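Local structure of bifunctional GH43-CE protein (Bacteroides eggerthii, 6MLY) at residues S399-Q407 with L475-H483. The protein probably hydrolyses xylan-derived chains as a family 43 glycoside hydrolase, and joins this activity to a carbohydrate esterase module on the same chain. Numbering follows the deposited sequence.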
loop_
_atom_site.group_PDB
_atom_site.type_symbol
_atom_site.label_atom_id
_atom_site.label_comp_id
_atom_site.label_asym_id
_atom_site.label_seq_id
_atom_site.Cartn_x
_atom_site.Cartn_y
_atom_site.Cartn_z
ATOM N N SER A 399 -10.337 1.379 3.273
ATOM C CA SER A 399 -9.666 1.414 1.969
ATOM C C SER A 399 -8.460 2.359 1.999
ATOM O O SER A 399 -8.492 3.388 2.664
ATOM C CB SER A 399 -10.623 1.807 0.872
ATOM O OG SER A 399 -9.920 2.153 -0.318
ATOM N N LEU A 400 -7.396 1.967 1.289
ATOM C CA LEU A 400 -6.392 2.885 0.785
ATOM C C LEU A 400 -6.848 3.296 -0.616
ATOM O O LEU A 400 -6.887 2.462 -1.521
ATOM C CB LEU A 400 -5.017 2.208 0.765
ATOM C CG LEU A 400 -4.516 1.718 2.123
ATOM C CD1 LEU A 400 -3.212 0.948 1.989
ATOM C CD2 LEU A 400 -4.350 2.869 3.099
ATOM N N PHE A 401 -7.214 4.578 -0.761
ATOM C CA PHE A 401 -8.164 5.005 -1.780
ATOM C C PHE A 401 -7.506 5.922 -2.821
ATOM O O PHE A 401 -7.051 7.020 -2.501
ATOM C CB PHE A 401 -9.357 5.693 -1.114
ATOM C CG PHE A 401 -10.420 6.160 -2.074
ATOM C CD1 PHE A 401 -11.382 5.281 -2.547
ATOM C CD2 PHE A 401 -10.458 7.480 -2.503
ATOM C CE1 PHE A 401 -12.359 5.708 -3.432
ATOM C CE2 PHE A 401 -11.437 7.909 -3.386
ATOM C CZ PHE A 401 -12.386 7.025 -3.848
ATOM N N GLN A 402 -7.460 5.431 -4.065
ATOM C CA GLN A 402 -7.377 6.260 -5.268
ATOM C C GLN A 402 -7.994 5.477 -6.442
ATOM O O GLN A 402 -8.943 4.724 -6.238
ATOM C CB GLN A 402 -5.943 6.727 -5.527
ATOM C CG GLN A 402 -5.893 8.057 -6.270
ATOM C CD GLN A 402 -4.504 8.409 -6.735
ATOM O OE1 GLN A 402 -3.564 8.448 -5.949
ATOM N NE2 GLN A 402 -4.368 8.681 -8.021
ATOM N N ARG A 403 -7.488 5.676 -7.667
ATOM C CA ARG A 403 -7.964 4.956 -8.841
ATOM C C ARG A 403 -7.551 3.492 -8.702
ATOM O O ARG A 403 -8.373 2.596 -8.852
ATOM C CB ARG A 403 -7.381 5.551 -10.125
ATOM C CG ARG A 403 -7.741 4.788 -11.392
ATOM C CD ARG A 403 -6.851 5.184 -12.554
ATOM N NE ARG A 403 -7.389 4.754 -13.839
ATOM C CZ ARG A 403 -8.184 5.485 -14.617
ATOM N NH1 ARG A 403 -8.507 6.722 -14.271
ATOM N NH2 ARG A 403 -8.650 4.977 -15.744
ATOM N N LYS A 404 -6.257 3.296 -8.427
ATOM C CA LYS A 404 -5.674 2.017 -8.086
ATOM C C LYS A 404 -5.749 1.839 -6.568
ATOM O O LYS A 404 -4.769 2.067 -5.861
ATOM C CB LYS A 404 -4.239 1.959 -8.612
ATOM C CG LYS A 404 -4.128 2.141 -10.118
ATOM C CD LYS A 404 -2.832 1.640 -10.704
ATOM C CE LYS A 404 -2.835 1.671 -12.217
ATOM N NZ LYS A 404 -1.509 1.299 -12.764
ATOM N N TYR A 405 -6.931 1.422 -6.097
ATOM C CA TYR A 405 -7.278 1.375 -4.673
ATOM C C TYR A 405 -7.033 -0.028 -4.116
ATOM O O TYR A 405 -6.720 -0.948 -4.867
ATOM C CB TYR A 405 -8.745 1.763 -4.459
ATOM C CG TYR A 405 -9.740 0.960 -5.258
ATOM C CD1 TYR A 405 -10.272 1.459 -6.435
ATOM C CD2 TYR A 405 -10.156 -0.297 -4.845
ATOM C CE1 TYR A 405 -11.186 0.734 -7.182
ATOM C CE2 TYR A 405 -11.072 -1.035 -5.579
ATOM C CZ TYR A 405 -11.590 -0.517 -6.754
ATOM O OH TYR A 405 -12.494 -1.220 -7.498
ATOM N N GLY A 406 -7.205 -0.163 -2.795
ATOM C CA GLY A 406 -7.217 -1.444 -2.097
ATOM C C GLY A 406 -8.235 -1.441 -0.971
ATOM O O GLY A 406 -8.206 -0.561 -0.128
ATOM N N GLN A 407 -9.128 -2.440 -0.967
ATOM C CA GLN A 407 -10.213 -2.563 0.012
ATOM C C GLN A 407 -9.895 -3.681 1.007
ATOM O O GLN A 407 -9.022 -4.502 0.767
ATOM C CB GLN A 407 -11.539 -2.861 -0.690
ATOM C CG GLN A 407 -12.020 -1.719 -1.574
ATOM C CD GLN A 407 -13.251 -2.076 -2.372
ATOM O OE1 GLN A 407 -13.276 -3.060 -3.115
ATOM N NE2 GLN A 407 -14.282 -1.253 -2.238
ATOM N N LEU A 475 -0.828 -4.027 -1.802
ATOM C CA LEU A 475 -1.293 -3.021 -2.753
ATOM C C LEU A 475 -0.106 -2.157 -3.191
ATOM O O LEU A 475 0.322 -1.271 -2.442
ATOM C CB LEU A 475 -2.377 -2.165 -2.091
ATOM C CG LEU A 475 -2.939 -1.038 -2.957
ATOM C CD1 LEU A 475 -3.799 -1.606 -4.075
ATOM C CD2 LEU A 475 -3.728 -0.041 -2.121
ATOM N N LYS A 476 0.416 -2.417 -4.397
ATOM C CA LYS A 476 1.464 -1.577 -4.994
ATOM C C LYS A 476 0.853 -0.231 -5.404
ATOM O O LYS A 476 0.420 -0.059 -6.543
ATOM C CB LYS A 476 2.125 -2.266 -6.194
ATOM C CG LYS A 476 2.985 -3.479 -5.865
ATOM C CD LYS A 476 3.995 -3.237 -4.761
ATOM C CE LYS A 476 5.044 -4.326 -4.666
ATOM N NZ LYS A 476 6.021 -4.266 -5.780
ATOM N N MET A 477 0.826 0.706 -4.449
ATOM C CA MET A 477 0.266 2.036 -4.644
ATOM C C MET A 477 1.009 2.736 -5.792
ATOM O O MET A 477 2.238 2.695 -5.845
ATOM C CB MET A 477 0.408 2.875 -3.367
ATOM C CG MET A 477 -0.482 2.414 -2.226
ATOM S SD MET A 477 0.099 3.024 -0.596
ATOM C CE MET A 477 -1.516 3.354 0.166
ATOM N N GLN A 478 0.253 3.350 -6.712
ATOM C CA GLN A 478 0.814 4.236 -7.734
ATOM C C GLN A 478 0.056 5.574 -7.718
ATOM O O GLN A 478 -1.183 5.610 -7.610
ATOM C CB GLN A 478 0.777 3.595 -9.125
ATOM C CG GLN A 478 1.657 4.328 -10.138
ATOM C CD GLN A 478 1.374 4.002 -11.587
ATOM O OE1 GLN A 478 0.678 3.042 -11.916
ATOM N NE2 GLN A 478 1.923 4.813 -12.476
ATOM N N TYR A 479 0.818 6.670 -7.830
ATOM C CA TYR A 479 0.281 8.016 -7.865
ATOM C C TYR A 479 -0.179 8.336 -9.294
ATOM O O TYR A 479 0.585 8.871 -10.097
ATOM C CB TYR A 479 1.323 9.017 -7.358
ATOM C CG TYR A 479 0.808 10.429 -7.248
ATOM C CD1 TYR A 479 0.027 10.819 -6.173
ATOM C CD2 TYR A 479 1.085 11.373 -8.226
ATOM C CE1 TYR A 479 -0.459 12.110 -6.068
ATOM C CE2 TYR A 479 0.605 12.669 -8.138
ATOM C CZ TYR A 479 -0.169 13.040 -7.053
ATOM O OH TYR A 479 -0.656 14.313 -6.946
ATOM N N THR A 480 -1.438 7.991 -9.587
ATOM C CA THR A 480 -2.040 8.121 -10.918
ATOM C C THR A 480 -2.802 9.449 -10.999
ATOM O O THR A 480 -3.109 10.058 -9.972
ATOM C CB THR A 480 -2.930 6.905 -11.224
ATOM O OG1 THR A 480 -4.037 6.868 -10.322
ATOM C CG2 THR A 480 -2.190 5.589 -11.108
ATOM N N MET A 481 -3.094 9.884 -12.232
ATOM C CA MET A 481 -3.848 11.120 -12.515
ATOM C C MET A 481 -4.904 10.818 -13.577
ATOM O O MET A 481 -4.560 10.672 -14.748
ATOM C CB MET A 481 -2.926 12.238 -13.021
ATOM N N PRO A 482 -6.187 10.720 -13.187
ATOM C CA PRO A 482 -6.703 10.939 -11.840
ATOM C C PRO A 482 -6.252 9.842 -10.876
ATOM O O PRO A 482 -5.694 8.842 -11.321
ATOM C CB PRO A 482 -8.237 10.935 -11.990
ATOM C CG PRO A 482 -8.492 10.403 -13.375
ATOM C CD PRO A 482 -7.271 10.809 -14.166
ATOM N N HIS A 483 -6.501 10.007 -9.564
ATOM C CA HIS A 483 -7.294 11.080 -8.976
ATOM C C HIS A 483 -6.456 12.339 -8.692
ATOM O O HIS A 483 -6.991 13.312 -8.146
ATOM C CB HIS A 483 -7.974 10.590 -7.682
ATOM C CG HIS A 483 -8.860 9.396 -7.844
ATOM N ND1 HIS A 483 -9.504 9.094 -9.032
ATOM C CD2 HIS A 483 -9.241 8.444 -6.963
ATOM C CE1 HIS A 483 -10.223 7.996 -8.877
ATOM N NE2 HIS A 483 -10.081 7.578 -7.615
#
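Gly-406 and Leu-475 bring their CA atoms within 6.2 Å where segment 475-483, leaving strand 469-476 of the other sheet, passes round the turn of the hairpin of strands 395-401 and 406-411, which Leu-400 and Gly-406 close by pairing their backbones in both directions. In this concanavalin A-like domain the two sheets pack face to face, so aliphatic residues suit the inner side. The Met-477 thioether, crossing Leu-400 at about a right angle, brings CE to 3.5 Å from Leu-400 CD1, while Leu-475 CD2 lies 3.9 Å from Leu-400 CB; Phe-459 touches both leucines. Leu-475 CD2 also lies 3.5 Å from Gly-406 N, the methyl packing on bare backbone. On the more exposed side Lys-404, extended beyond CG, passes Thr-480 CG2 and gives NZ to Gln-478 OE1 at 2.9 Å, nearly along the C=O axis (165°). Were Lys-404 cut back to an alanine, Gln-478 OE1 would probably lose this donor and Thr-480 CG2 the methylenes it packs on. Thr-480 OG1, set between backbone N and carbonyl carbon (chi1 65°), donates to Pro-482 O at 2.8 Å, in the carbonyl plane on a lone pair, across a turn modelled with cis peptides before both Pro-482 and His-483. Gln-402 CG packs 3.4 Å from His-483 CD2 as these side chains run past each other in opposite directions. A flat imidazole suits the place, since it can take Arg-403 CB over a face, 4.2 Å from the ring centroid in a CH-pi contact, and stack with Tyr-91. The Tyr-487 hydroxyl lies within bonding reach of Lys-404 O and Gln-478 O, which must share its one proton. The chemistry thus grades from apolar packing between the sheets to polar, solvent-tolerant links at the turn.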